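PDB 4GQZ: putative periplasmic or exported protein, which probably binds copper in the periplasm of Salmonella and helps the bacterium to resist the metal. Local coordinates for residues B[18-23]-B[58-63]; B[43-48]-B[147-152]; B[94-99]-B[107-112]; B[132-137]-B[156-161]. One frame throughout, in Å; residues are numbered along the deposited sequence.

Contact 1 of 4, residues B[18-23]-B[58-63]; sequences KTVEQI and LPLGDK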
loop_
_atom_site.group_PDB
_atom_site.type_symbol
_atom_site.label_atom_id
_atom_site.label_comp_id
_atom_site.label_asym_id
_atom_site.label_seq_id
_atom_site.Cartn_x
_atom_site.Cartn_y
_atom_site.Cartn_z
ATOM N N LYS B 18 2.188 0.611 -11.217
ATOM C CA LYS B 18 2.516 1.505 -10.103
ATOM C C LYS B 18 2.044 0.955 -8.758
ATOM O O LYS B 18 1.027 0.266 -8.683
ATOM C CB LYS B 18 1.861 2.876 -10.308
ATOM C CG LYS B 18 2.452 3.752 -11.411
ATOM C CD LYS B 18 1.579 4.995 -11.596
ATOM C CE LYS B 18 2.105 5.922 -12.690
ATOM N NZ LYS B 18 3.291 6.712 -12.245
ATOM N N THR B 19 2.765 1.286 -7.690
ATOM C CA THR B 19 2.267 1.016 -6.342
ATOM C C THR B 19 1.066 1.916 -6.090
ATOM O O THR B 19 0.840 2.888 -6.827
ATOM C CB THR B 19 3.306 1.300 -5.240
ATOM O OG1 THR B 19 3.579 2.705 -5.183
ATOM C CG2 THR B 19 4.591 0.519 -5.465
ATOM N N VAL B 20 0.285 1.602 -5.066
ATOM C CA VAL B 20 -0.915 2.397 -4.842
ATOM C C VAL B 20 -0.564 3.848 -4.449
ATOM O O VAL B 20 -1.259 4.796 -4.857
ATOM C CB VAL B 20 -1.918 1.677 -3.893
ATOM C CG1 VAL B 20 -1.348 1.533 -2.500
ATOM C CG2 VAL B 20 -3.260 2.386 -3.884
ATOM N N GLU B 21 0.530 4.032 -3.711
ATOM C CA GLU B 21 1.018 5.372 -3.382
ATOM C C GLU B 21 1.401 6.177 -4.625
ATOM O O GLU B 21 1.089 7.368 -4.727
ATOM C CB GLU B 21 2.223 5.316 -2.438
ATOM C CG GLU B 21 1.903 4.829 -1.038
ATOM C CD GLU B 21 2.914 5.302 0.003
ATOM O OE1 GLU B 21 3.842 6.083 -0.342
ATOM O OE2 GLU B 21 2.773 4.891 1.186
ATOM N N GLN B 22 2.105 5.534 -5.552
ATOM C CA GLN B 22 2.471 6.181 -6.805
ATOM C C GLN B 22 1.228 6.561 -7.602
ATOM O O GLN B 22 1.211 7.591 -8.269
ATOM C CB GLN B 22 3.397 5.280 -7.639
ATOM C CG GLN B 22 4.724 4.953 -6.950
ATOM C CD GLN B 22 5.550 3.887 -7.683
ATOM O OE1 GLN B 22 5.013 3.003 -8.355
ATOM N NE2 GLN B 22 6.868 3.977 -7.550
ATOM N N ILE B 23 0.181 5.743 -7.532
ATOM C CA ILE B 23 -1.061 6.073 -8.252
ATOM C C ILE B 23 -1.721 7.304 -7.632
ATOM O O ILE B 23 -2.071 8.255 -8.337
ATOM C CB ILE B 23 -2.080 4.925 -8.219
ATOM C CG1 ILE B 23 -1.546 3.709 -8.976
ATOM C CG2 ILE B 23 -3.409 5.361 -8.823
ATOM C CD1 ILE B 23 -2.434 2.480 -8.837
ATOM N N LEU B 58 -9.475 0.470 -5.058
ATOM C CA LEU B 58 -8.145 -0.060 -4.823
ATOM C C LEU B 58 -7.799 0.173 -3.360
ATOM O O LEU B 58 -7.803 1.312 -2.893
ATOM C CB LEU B 58 -7.123 0.640 -5.711
ATOM C CG LEU B 58 -7.363 0.680 -7.219
ATOM C CD1 LEU B 58 -6.200 1.368 -7.935
ATOM C CD2 LEU B 58 -7.604 -0.710 -7.789
ATOM N N PRO B 59 -7.521 -0.907 -2.624
ATOM C CA PRO B 59 -7.146 -0.763 -1.209
ATOM C C PRO B 59 -5.848 0.012 -1.061
ATOM O O PRO B 59 -4.925 -0.161 -1.881
ATOM C CB PRO B 59 -6.937 -2.209 -0.751
ATOM C CG PRO B 59 -7.749 -3.043 -1.728
ATOM C CD PRO B 59 -7.623 -2.319 -3.039
ATOM N N LEU B 60 -5.783 0.866 -0.041
ATOM C CA LEU B 60 -4.537 1.530 0.316
ATOM C C LEU B 60 -3.607 0.589 1.068
ATOM O O LEU B 60 -3.959 -0.557 1.374
ATOM C CB LEU B 60 -4.814 2.791 1.151
ATOM C CG LEU B 60 -5.044 4.123 0.423
ATOM C CD1 LEU B 60 -5.637 3.970 -0.972
ATOM C CD2 LEU B 60 -5.898 5.090 1.256
ATOM N N GLY B 61 -2.407 1.076 1.362
ATOM C CA GLY B 61 -1.418 0.292 2.067
ATOM C C GLY B 61 -1.301 0.682 3.526
ATOM O O GLY B 61 -2.281 1.112 4.130
ATOM N N ASP B 62 -0.101 0.521 4.082
ATOM C CA ASP B 62 0.157 0.712 5.517
ATOM C C ASP B 62 0.004 2.167 5.961
ATOM O O ASP B 62 -0.152 2.451 7.156
ATOM C CB ASP B 62 1.590 0.288 5.856
ATOM C CG ASP B 62 1.781 -1.213 5.884
ATOM O OD1 ASP B 62 0.776 -1.961 5.961
ATOM O OD2 ASP B 62 2.961 -1.639 5.857
ATOM N N LYS B 63 0.080 3.086 5.009
ATOM C CA LYS B 63 0.061 4.508 5.328
ATOM C C LYS B 63 -1.273 5.168 5.004
ATOM O O LYS B 63 -1.912 4.855 3.991
ATOM C CB LYS B 63 1.162 5.227 4.553
ATOM C CG LYS B 63 2.563 4.753 4.892
ATOM C CD LYS B 63 2.922 5.170 6.303
ATOM C CE LYS B 63 4.374 4.817 6.633
ATOM N NZ LYS B 63 4.665 3.392 6.300
#

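Contact 2 of 4, residues B[43-48]-B[147-152]; sequences TSTELK and TSDDSQ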
loop_
_atom_site.group_PDB
_atom_site.type_symbol
_atom_site.label_atom_id
_atom_site.label_comp_id
_atom_site.label_asym_id
_atom_site.label_seq_id
_atom_site.Cartn_x
_atom_site.Cartn_y
_atom_site.Cartn_z
ATOM N N THR B 43 -10.387 7.579 0.525
ATOM C CA THR B 43 -10.857 7.447 1.897
ATOM C C THR B 43 -9.712 6.922 2.725
ATOM O O THR B 43 -8.609 6.748 2.221
ATOM C CB THR B 43 -12.020 6.454 2.014
ATOM O OG1 THR B 43 -11.524 5.107 1.985
ATOM C CG2 THR B 43 -13.002 6.646 0.872
ATOM N N SER B 44 -9.964 6.659 3.999
ATOM C CA SER B 44 -8.915 6.161 4.869
ATOM C C SER B 44 -8.368 4.820 4.376
ATOM O O SER B 44 -7.220 4.460 4.658
ATOM C CB SER B 44 -9.457 5.991 6.281
ATOM O OG SER B 44 -10.630 5.196 6.260
ATOM N N THR B 45 -9.186 4.071 3.645
ATOM C CA THR B 45 -8.775 2.721 3.285
ATOM C C THR B 45 -8.825 2.403 1.801
ATOM O O THR B 45 -8.275 1.387 1.397
ATOM C CB THR B 45 -9.565 1.624 4.064
ATOM O OG1 THR B 45 -10.973 1.824 3.886
ATOM C CG2 THR B 45 -9.228 1.680 5.558
ATOM N N GLU B 46 -9.474 3.252 1.003
ATOM C CA GLU B 46 -9.645 2.971 -0.427
ATOM C C GLU B 46 -9.380 4.159 -1.346
ATOM O O GLU B 46 -9.679 5.310 -1.010
ATOM C CB GLU B 46 -11.081 2.518 -0.723
ATOM C CG GLU B 46 -11.654 1.454 0.188
ATOM C CD GLU B 46 -13.122 1.196 -0.105
ATOM O OE1 GLU B 46 -13.699 1.923 -0.954
ATOM O OE2 GLU B 46 -13.697 0.270 0.508
ATOM N N LEU B 47 -8.861 3.869 -2.536
ATOM C CA LEU B 47 -8.885 4.831 -3.625
ATOM C C LEU B 47 -10.059 4.412 -4.522
ATOM O O LEU B 47 -10.122 3.260 -4.946
ATOM C CB LEU B 47 -7.583 4.721 -4.406
ATOM C CG LEU B 47 -7.048 5.821 -5.320
ATOM C CD1 LEU B 47 -6.546 5.215 -6.616
ATOM C CD2 LEU B 47 -8.018 6.987 -5.533
ATOM N N LYS B 48 -11.008 5.312 -4.781
ATOM C CA LYS B 48 -12.162 4.981 -5.639
ATOM C C LYS B 48 -12.012 5.642 -6.992
ATOM O O LYS B 48 -11.797 6.851 -7.080
ATOM C CB LYS B 48 -13.478 5.447 -5.018
ATOM C CG LYS B 48 -13.768 4.933 -3.623
ATOM C CD LYS B 48 -15.004 5.665 -3.067
ATOM C CE LYS B 48 -15.240 5.377 -1.586
ATOM N NZ LYS B 48 -16.197 6.366 -0.990
ATOM N N THR B 147 -5.504 9.644 12.138
ATOM C CA THR B 147 -5.389 8.745 10.990
ATOM C C THR B 147 -6.014 7.375 11.273
ATOM O O THR B 147 -5.487 6.320 10.878
ATOM C CB THR B 147 -3.922 8.576 10.559
ATOM O OG1 THR B 147 -3.158 8.137 11.678
ATOM C CG2 THR B 147 -3.343 9.901 10.062
ATOM N N SER B 148 -7.137 7.394 11.979
ATOM C CA SER B 148 -7.882 6.169 12.222
ATOM C C SER B 148 -8.747 5.861 10.999
ATOM O O SER B 148 -8.800 6.652 10.057
ATOM C CB SER B 148 -8.747 6.317 13.465
ATOM O OG SER B 148 -9.942 7.002 13.143
ATOM N N ASP B 149 -9.414 4.710 10.993
ATOM C CA ASP B 149 -10.210 4.339 9.820
ATOM C C ASP B 149 -11.403 5.248 9.546
ATOM O O ASP B 149 -11.902 5.278 8.428
ATOM C CB ASP B 149 -10.662 2.877 9.890
ATOM C CG ASP B 149 -9.522 1.918 9.701
ATOM O OD1 ASP B 149 -8.483 2.341 9.150
ATOM O OD2 ASP B 149 -9.659 0.746 10.104
ATOM N N ASP B 150 -11.860 5.990 10.551
ATOM C CA ASP B 150 -12.983 6.897 10.343
ATOM C C ASP B 150 -12.542 8.352 10.156
ATOM O O ASP B 150 -13.381 9.250 10.077
ATOM C CB ASP B 150 -14.004 6.781 11.485
ATOM C CG ASP B 150 -13.407 7.081 12.842
ATOM O OD1 ASP B 150 -12.187 6.895 13.017
ATOM O OD2 ASP B 150 -14.158 7.497 13.747
ATOM N N SER B 151 -11.232 8.580 10.073
ATOM C CA SER B 151 -10.715 9.938 9.911
ATOM C C SER B 151 -10.787 10.415 8.461
ATOM O O SER B 151 -10.602 9.625 7.531
ATOM C CB SER B 151 -9.271 10.027 10.403
ATOM O OG SER B 151 -9.157 9.652 11.767
ATOM N N GLN B 152 -11.025 11.713 8.282
ATOM C CA GLN B 152 -11.132 12.312 6.946
ATOM C C GLN B 152 -9.783 12.346 6.248
ATOM O O GLN B 152 -8.745 12.396 6.902
ATOM C CB GLN B 152 -11.689 13.735 7.039
ATOM C CG GLN B 152 -10.704 14.723 7.636
ATOM C CD GLN B 152 -11.364 15.990 8.153
ATOM O OE1 GLN B 152 -11.371 16.242 9.355
ATOM N NE2 GLN B 152 -11.907 16.796 7.246
HETATM O O HOH W 1 -12.055 8.262 5.376
#

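Contact 3 of 4, residues B[94-99]-B[107-112]; sequences PFTVKV and IVQKEM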
loop_
_atom_site.group_PDB
_atom_site.type_symbol
_atom_site.label_atom_id
_atom_site.label_comp_id
_atom_site.label_asym_id
_atom_site.label_seq_id
_atom_site.Cartn_x
_atom_site.Cartn_y
_atom_site.Cartn_z
ATOM N N PRO B 94 5.078 27.499 -2.173
ATOM C CA PRO B 94 5.960 26.769 -1.261
ATOM C C PRO B 94 5.443 26.860 0.159
ATOM O O PRO B 94 5.109 27.949 0.617
ATOM C CB PRO B 94 7.287 27.524 -1.392
ATOM C CG PRO B 94 6.887 28.931 -1.707
ATOM C CD PRO B 94 5.627 28.815 -2.547
ATOM N N PHE B 95 5.364 25.733 0.850
ATOM C CA PHE B 95 4.931 25.745 2.243
ATOM C C PHE B 95 5.956 25.048 3.132
ATOM O O PHE B 95 6.733 24.222 2.657
ATOM C CB PHE B 95 3.577 25.039 2.385
ATOM C CG PHE B 95 2.441 25.754 1.709
ATOM C CD1 PHE B 95 1.742 26.754 2.370
ATOM C CD2 PHE B 95 2.069 25.424 0.409
ATOM C CE1 PHE B 95 0.691 27.418 1.737
ATOM C CE2 PHE B 95 1.024 26.069 -0.224
ATOM C CZ PHE B 95 0.332 27.074 0.436
ATOM N N THR B 96 5.969 25.393 4.414
ATOM C CA THR B 96 6.676 24.583 5.396
ATOM C C THR B 96 5.651 23.735 6.151
ATOM O O THR B 96 4.658 24.254 6.667
ATOM C CB THR B 96 7.487 25.449 6.373
ATOM O OG1 THR B 96 8.490 26.165 5.642
ATOM C CG2 THR B 96 8.177 24.578 7.402
ATOM N N VAL B 97 5.886 22.428 6.204
ATOM C CA VAL B 97 4.888 21.497 6.721
ATOM C C VAL B 97 5.459 20.706 7.895
ATOM O O VAL B 97 6.528 20.099 7.774
ATOM C CB VAL B 97 4.438 20.517 5.612
ATOM C CG1 VAL B 97 3.455 19.466 6.161
ATOM C CG2 VAL B 97 3.816 21.286 4.423
ATOM N N LYS B 98 4.763 20.722 9.030
ATOM C CA LYS B 98 5.193 19.920 10.174
ATOM C C LYS B 98 4.060 19.076 10.718
ATOM O O LYS B 98 2.982 19.592 11.009
ATOM C CB LYS B 98 5.751 20.794 11.304
ATOM C CG LYS B 98 6.286 19.962 12.472
ATOM C CD LYS B 98 7.061 20.799 13.500
ATOM C CE LYS B 98 6.165 21.783 14.218
ATOM N NZ LYS B 98 6.968 22.663 15.110
ATOM N N VAL B 99 4.295 17.777 10.856
ATOM C CA VAL B 99 3.316 16.919 11.502
ATOM C C VAL B 99 3.941 16.290 12.733
ATOM O O VAL B 99 5.012 15.680 12.645
ATOM C CB VAL B 99 2.816 15.815 10.571
ATOM C CG1 VAL B 99 1.963 14.809 11.355
ATOM C CG2 VAL B 99 2.014 16.420 9.437
ATOM N N ILE B 107 6.784 13.651 12.728
ATOM C CA ILE B 107 6.598 12.660 11.676
ATOM C C ILE B 107 6.979 13.274 10.340
ATOM O O ILE B 107 7.559 12.626 9.465
ATOM C CB ILE B 107 5.122 12.203 11.572
ATOM C CG1 ILE B 107 4.582 11.743 12.929
ATOM C CG2 ILE B 107 4.987 11.100 10.541
ATOM C CD1 ILE B 107 5.409 10.646 13.594
ATOM N N VAL B 108 6.606 14.534 10.179
ATOM C CA VAL B 108 6.903 15.256 8.957
ATOM C C VAL B 108 7.439 16.622 9.320
ATOM O O VAL B 108 6.884 17.306 10.169
ATOM C CB VAL B 108 5.644 15.427 8.068
ATOM C CG1 VAL B 108 5.996 16.176 6.793
ATOM C CG2 VAL B 108 5.051 14.086 7.717
ATOM N N GLN B 109 8.541 17.007 8.693
ATOM C CA GLN B 109 9.042 18.360 8.825
ATOM C C GLN B 109 9.835 18.696 7.582
ATOM O O GLN B 109 10.977 18.249 7.435
ATOM C CB GLN B 109 9.940 18.490 10.044
ATOM C CG GLN B 109 10.859 19.704 9.981
ATOM C CD GLN B 109 10.343 20.855 10.784
ATOM O OE1 GLN B 109 9.442 21.576 10.349
ATOM N NE2 GLN B 109 10.917 21.053 11.968
ATOM N N LYS B 110 9.229 19.452 6.669
ATOM C CA LYS B 110 9.944 19.865 5.462
ATOM C C LYS B 110 9.223 20.909 4.623
ATOM O O LYS B 110 8.031 21.163 4.805
ATOM C CB LYS B 110 10.293 18.663 4.584
ATOM C CG LYS B 110 9.117 17.859 4.070
ATOM C CD LYS B 110 9.651 16.692 3.245
ATOM C CE LYS B 110 8.542 15.909 2.566
ATOM N NZ LYS B 110 7.740 15.080 3.511
ATOM N N GLU B 111 9.977 21.505 3.702
ATOM C CA GLU B 111 9.421 22.399 2.696
ATOM C C GLU B 111 8.700 21.569 1.643
ATOM O O GLU B 111 9.292 20.668 1.046
ATOM C CB GLU B 111 10.540 23.203 2.022
ATOM C CG GLU B 111 11.635 23.696 2.966
ATOM C CD GLU B 111 11.094 24.527 4.113
ATOM O OE1 GLU B 111 10.038 25.181 3.933
ATOM O OE2 GLU B 111 11.719 24.518 5.206
HETATM N N MSE B 112 7.420 21.858 1.422
HETATM C CA MSE B 112 6.656 21.163 0.395
HETATM C C MSE B 112 5.955 22.172 -0.511
HETATM O O MSE B 112 5.529 23.236 -0.061
HETATM C CB MSE B 112 5.632 20.220 1.036
HETATM C CG MSE B 112 6.236 19.271 2.065
HETATM SE SE MSE B 112 4.908 18.006 2.747
HETATM C CE MSE B 112 4.791 16.853 1.174
#

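Contact 4 of 4, residues B[132-137]-B[156-161]; sequences LEVSYN and TELPLR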
loop_
_atom_site.group_PDB
_atom_site.type_symbol
_atom_site.label_atom_id
_atom_site.label_comp_id
_atom_site.label_asym_id
_atom_site.label_seq_id
_atom_site.Cartn_x
_atom_site.Cartn_y
_atom_site.Cartn_z
ATOM N N LEU B 132 -1.093 19.055 12.617
ATOM C CA LEU B 132 -0.423 19.503 11.402
ATOM C C LEU B 132 -0.263 21.017 11.498
ATOM O O LEU B 132 -1.222 21.720 11.831
ATOM C CB LEU B 132 -1.264 19.166 10.168
ATOM C CG LEU B 132 -0.884 19.955 8.907
ATOM C CD1 LEU B 132 0.473 19.530 8.397
ATOM C CD2 LEU B 132 -1.927 19.839 7.805
ATOM N N GLU B 133 0.940 21.520 11.236
ATOM C CA GLU B 133 1.135 22.965 11.147
ATOM C C GLU B 133 1.681 23.282 9.782
ATOM O O GLU B 133 2.528 22.554 9.257
ATOM C CB GLU B 133 2.088 23.497 12.221
ATOM C CG GLU B 133 2.261 25.023 12.144
ATOM C CD GLU B 133 3.283 25.571 13.130
ATOM O OE1 GLU B 133 3.907 24.765 13.849
ATOM O OE2 GLU B 133 3.459 26.812 13.177
ATOM N N VAL B 134 1.170 24.354 9.187
ATOM C CA VAL B 134 1.613 24.784 7.875
ATOM C C VAL B 134 2.023 26.244 7.995
ATOM O O VAL B 134 1.437 26.999 8.779
ATOM C CB VAL B 134 0.484 24.613 6.827
ATOM C CG1 VAL B 134 0.927 25.126 5.466
ATOM C CG2 VAL B 134 0.090 23.160 6.729
ATOM N N SER B 135 3.062 26.642 7.272
ATOM C CA SER B 135 3.463 28.040 7.323
ATOM C C SER B 135 3.851 28.547 5.940
ATOM O O SER B 135 4.413 27.804 5.130
ATOM C CB SER B 135 4.572 28.265 8.358
ATOM O OG SER B 135 5.846 28.003 7.810
ATOM N N TYR B 136 3.519 29.806 5.669
ATOM C CA TYR B 136 3.753 30.427 4.365
ATOM C C TYR B 136 3.980 31.918 4.558
ATOM O O TYR B 136 3.134 32.584 5.140
ATOM C CB TYR B 136 2.533 30.213 3.468
ATOM C CG TYR B 136 2.550 31.009 2.182
ATOM C CD1 TYR B 136 3.390 30.648 1.133
ATOM C CD2 TYR B 136 1.726 32.119 2.013
ATOM C CE1 TYR B 136 3.409 31.368 -0.050
ATOM C CE2 TYR B 136 1.733 32.845 0.833
ATOM C CZ TYR B 136 2.576 32.462 -0.193
ATOM O OH TYR B 136 2.592 33.178 -1.370
ATOM N N ASN B 137 5.128 32.418 4.100
ATOM C CA ASN B 137 5.448 33.854 4.101
ATOM C C ASN B 137 5.051 34.575 5.402
ATOM O O ASN B 137 4.299 35.552 5.402
ATOM C CB ASN B 137 4.859 34.527 2.843
ATOM C CG ASN B 137 5.205 36.012 2.737
ATOM O OD1 ASN B 137 6.359 36.385 2.507
ATOM N ND2 ASN B 137 4.194 36.865 2.890
ATOM N N THR B 156 -9.299 21.116 4.935
ATOM C CA THR B 156 -9.320 22.433 4.296
ATOM C C THR B 156 -9.395 23.563 5.321
ATOM O O THR B 156 -9.307 24.736 4.960
ATOM C CB THR B 156 -10.497 22.574 3.306
ATOM O OG1 THR B 156 -11.711 22.189 3.959
ATOM C CG2 THR B 156 -10.299 21.668 2.080
ATOM N N GLU B 157 -9.544 23.203 6.594
ATOM C CA GLU B 157 -9.675 24.193 7.670
ATOM C C GLU B 157 -8.317 24.728 8.108
ATOM O O GLU B 157 -7.922 24.570 9.261
ATOM C CB GLU B 157 -10.408 23.588 8.880
ATOM C CG GLU B 157 -11.895 23.273 8.627
ATOM C CD GLU B 157 -12.547 22.450 9.751
ATOM O OE1 GLU B 157 -13.723 22.049 9.582
ATOM O OE2 GLU B 157 -11.899 22.206 10.801
ATOM N N LEU B 158 -7.596 25.350 7.187
ATOM C CA LEU B 158 -6.254 25.839 7.494
ATOM C C LEU B 158 -6.083 27.291 7.091
ATOM O O LEU B 158 -5.317 27.586 6.180
ATOM C CB LEU B 158 -5.193 24.998 6.775
ATOM C CG LEU B 158 -4.910 23.591 7.302
ATOM C CD1 LEU B 158 -3.998 22.827 6.329
ATOM C CD2 LEU B 158 -4.291 23.656 8.681
ATOM N N PRO B 159 -6.772 28.209 7.786
ATOM C CA PRO B 159 -6.629 29.633 7.455
ATOM C C PRO B 159 -5.299 30.232 7.926
ATOM O O PRO B 159 -5.023 30.306 9.130
ATOM C CB PRO B 159 -7.802 30.272 8.190
ATOM C CG PRO B 159 -8.020 29.379 9.392
ATOM C CD PRO B 159 -7.715 27.986 8.904
ATOM N N LEU B 160 -4.474 30.646 6.971
ATOM C CA LEU B 160 -3.188 31.260 7.272
ATOM C C LEU B 160 -3.379 32.620 7.928
ATOM O O LEU B 160 -3.973 33.516 7.327
ATOM C CB LEU B 160 -2.394 31.468 5.985
ATOM C CG LEU B 160 -1.368 30.447 5.481
ATOM C CD1 LEU B 160 -1.172 29.236 6.400
ATOM C CD2 LEU B 160 -1.676 30.017 4.065
ATOM N N ARG B 161 -2.860 32.788 9.143
ATOM C CA ARG B 161 -2.881 34.100 9.793
ATOM C C ARG B 161 -1.482 34.423 10.312
ATOM O O ARG B 161 -1.101 35.592 10.443
ATOM C CB ARG B 161 -3.889 34.135 10.951
ATOM C CG ARG B 161 -5.329 33.734 10.610
ATOM C CD ARG B 161 -5.919 34.609 9.502
ATOM N NE ARG B 161 -7.331 34.312 9.220
ATOM C CZ ARG B 161 -7.786 33.813 8.070
ATOM N NH1 ARG B 161 -6.946 33.529 7.071
ATOM N NH2 ARG B 161 -9.088 33.585 7.918
ATOM O OXT ARG B 161 -0.691 33.521 10.612
#

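Contact 1 of 4, residues B[18-23]-B[58-63]
The carboxylate of Glu-21 meets Lys-63 through one oxygen: OE2 sits 3.7 Å from CG of Lys-63 and equally near its CB, while the two side chains cross obliquely. This is contact with the aliphatic root of the lysine and not a salt bridge, because NZ of Lys-63 stays 5.7 Å from Glu-21 OE2; the lysine chain is bent at chi2 (-69°), which turns CD, and again at chi4. Trp-123 of strand 120-125 packs on both residues, and Asp-62 of the second subunit brings a like charge close to OE2, which could make the carboxylate easier to protonate. The flat peptide group after Pro-59 presents its oxygen to Val-20, whose CG2 comes to 3.6 Å from Pro-59 O. The other branch, CG1, lies 4.0 Å from Gly-61 N. Helix 20-28 starts here with a capping box: Thr-19 OG1 accepts from Gln-22 N at 3.2 Å, and Gln-22 OE1 accepts from Thr-19 N at 2.9 Å. The first helical turn lies with Val-20 and Ile-23 against the end of strand 55-59. Leu-60 brings CD1 to 4.1 Å from Val-20 CG2, the two side chains nearly perpendicular, and Ile-23 CD1 touches Leu-58 CD1 at 4.0 Å. Behind them Leu-47 of strand 46-50 packs on Ile-23, Leu-58 and Leu-60, and Pro-59 of the second subunit covers Ile-23 and Leu-58.

Contact 2 of 4, residues B[43-48]-B[147-152]
Ser-44 faces the turn that carries Asp-149, and the hydroxyl does the gripping: OG donates to the backbone O of Asp-149 across 2.5 Å, a very short bond. The hydroxyl arrives bent from the carbonyl, with a C=O...OG angle of 125° and a 31° tilt out of the carbonyl plane. A chi1 of 53° tucks Ser-44 OG between its own N and carbonyl carbon. CB of Ser-44 follows closely, 3.3 Å from Asp-149 O. Next to it, Thr-45 and Asp-149 cross at about a right angle. The methyl CG2 of Thr-45, anti to its carbonyl carbon, lies 3.7 Å from Asp-149 OD1, so this threonine offers carbon and not its hydroxyl to the carboxylate. A water completes the seam, accepting from Ser-44 N at 3.0 Å and donating to Ser-151 O at 2.9 Å. OG and N of Ser-44 are thus tied to the same turn, OG directly and N through the water, while its O accepts from Arg-126 NH1. Phe-64 of strand 63-68 packs on both Ser-44 and Ser-151. Thr-43 OG1 accepts from Thr-45 N and Glu-46 N, the latter at 2.9 Å, which makes an ST turn and an ST motif leading into strand 46-50, and that loop docks on a type I beta turn from Ser-148 to Ser-151, closed by Ser-151 N bonding to Ser-148 O.

Contact 3 of 4, residues B[94-99]-B[107-112]
Thr-96 OG1 donates over a short 2.5 Å to Glu-111 OE1, which receives it on its syn lone pair, on the side of the other carboxylate oxygen. The two side chains stand side by side and point the same way from a non-hydrogen-bonded pair. Glu-111 folds at chi2 (-56°), which curls CD back toward the threonine. Along the strands the backbone bonds are regular: Phe-95 N to Met-112 O is 2.7 Å, with its reciprocal from Met-112 N, and Val-97 and Lys-110 exchange a second pair. Near the turn the pattern slips, for Val-99 O takes two donors, Ile-107 N at 2.7 Å and Val-108 N at 3.2 Å, while Val-99 N gives to Val-108 O. Lys-98 and Gln-109 lie side by side on the same face as Thr-96, lysine CB 3.9 Å from Gln-109 OE1. The other face is mostly apolar, with Lys-110 the exception. There the selenium of Met-112, a selenomethionine, rests 3.8 Å from Val-97 CB, and Val-99 CB lies 3.8 Å from Val-108 CB. Phe-95 turns its ring away to Tyr-136 and Ile-120, its edge toward Met-112 O. Strands 94-101 and 106-109 form an antiparallel beta hairpin with a classic beta bulge at Ile-107 and Val-108 facing Val-99; past the corner at Lys-110, strand 111-113 goes on pairing with 94-101, in a sheet that would suit the Ig-like folds of the E-set clan.

Contact 4 of 4, residues B[132-137]-B[156-161]
Leu-160, which packs against Val-134 and Tyr-136, has its carbonyl oxygen held by its own neighbour: Arg-161 NH1 donates to Leu-160 O at 3.0 Å. The N-H...O angle is 165°, so the bond is fairly straight, and the oxygen lies near the guanidinium plane, yet the donor sits 56° out of the carbonyl plane. CB of Pro-159 covers one face of that guanidinium, 3.3 Å above the plane and offset toward the rim, and NH1 has a weak second partner in Glu-72 O. Across to strand 129-136 the meeting is mostly hydrocarbon. Leu-158 CD1 touches two methyls, 3.9 Å from Leu-132 CD2 and 4.1 Å from Val-134 CG2, and its side chain crosses both others at about a right angle. A chi2 of 171° swings CD1 anti to CA, extending it to those two methyls. Further along, Leu-160 CD1 lies 4.2 Å from the backbone O of Val-134, and its CD2 reaches Tyr-136 CB at 4.3 Å, obliquely to the ring. Tyr-136 OH hydrogen-bonds Lys-93 NZ. Phe-68 of strand 63-68 packs on Leu-132, Val-134 and Leu-158, and Met-90 on Tyr-136 and Leu-160. The chain end lies over the sheet through Leu-158 and Leu-160: its grip on the strand comes from van der Waals contact and burial of apolar surface, whereas the bond from Arg-161 to Leu-160 O stays within the tail.

Contacts 1 and 4 are buried and mainly apolar and lie on opposite sides of the chain's centre, whereas contact 2 is a surface seam of one hydroxyl bond and a water, and contact 3 is a partly buried backbone ladder. Contacts 1 and 2 share one sheet: strands 46-50 and 55-59 are neighbours, with Leu-58 O and Leu-47 N 2.8 Å apart, and both contacts touch the second subunit. Contacts 3 and 4 share another, where strands 94-101 and 129-136 pair and Phe-95 packs on Val-134; the second subunit does not reach them. Contact 2 joins the first sheet to the loop that follows strand 139-146, and contact 3 is nested within the loop that contact 2 closes.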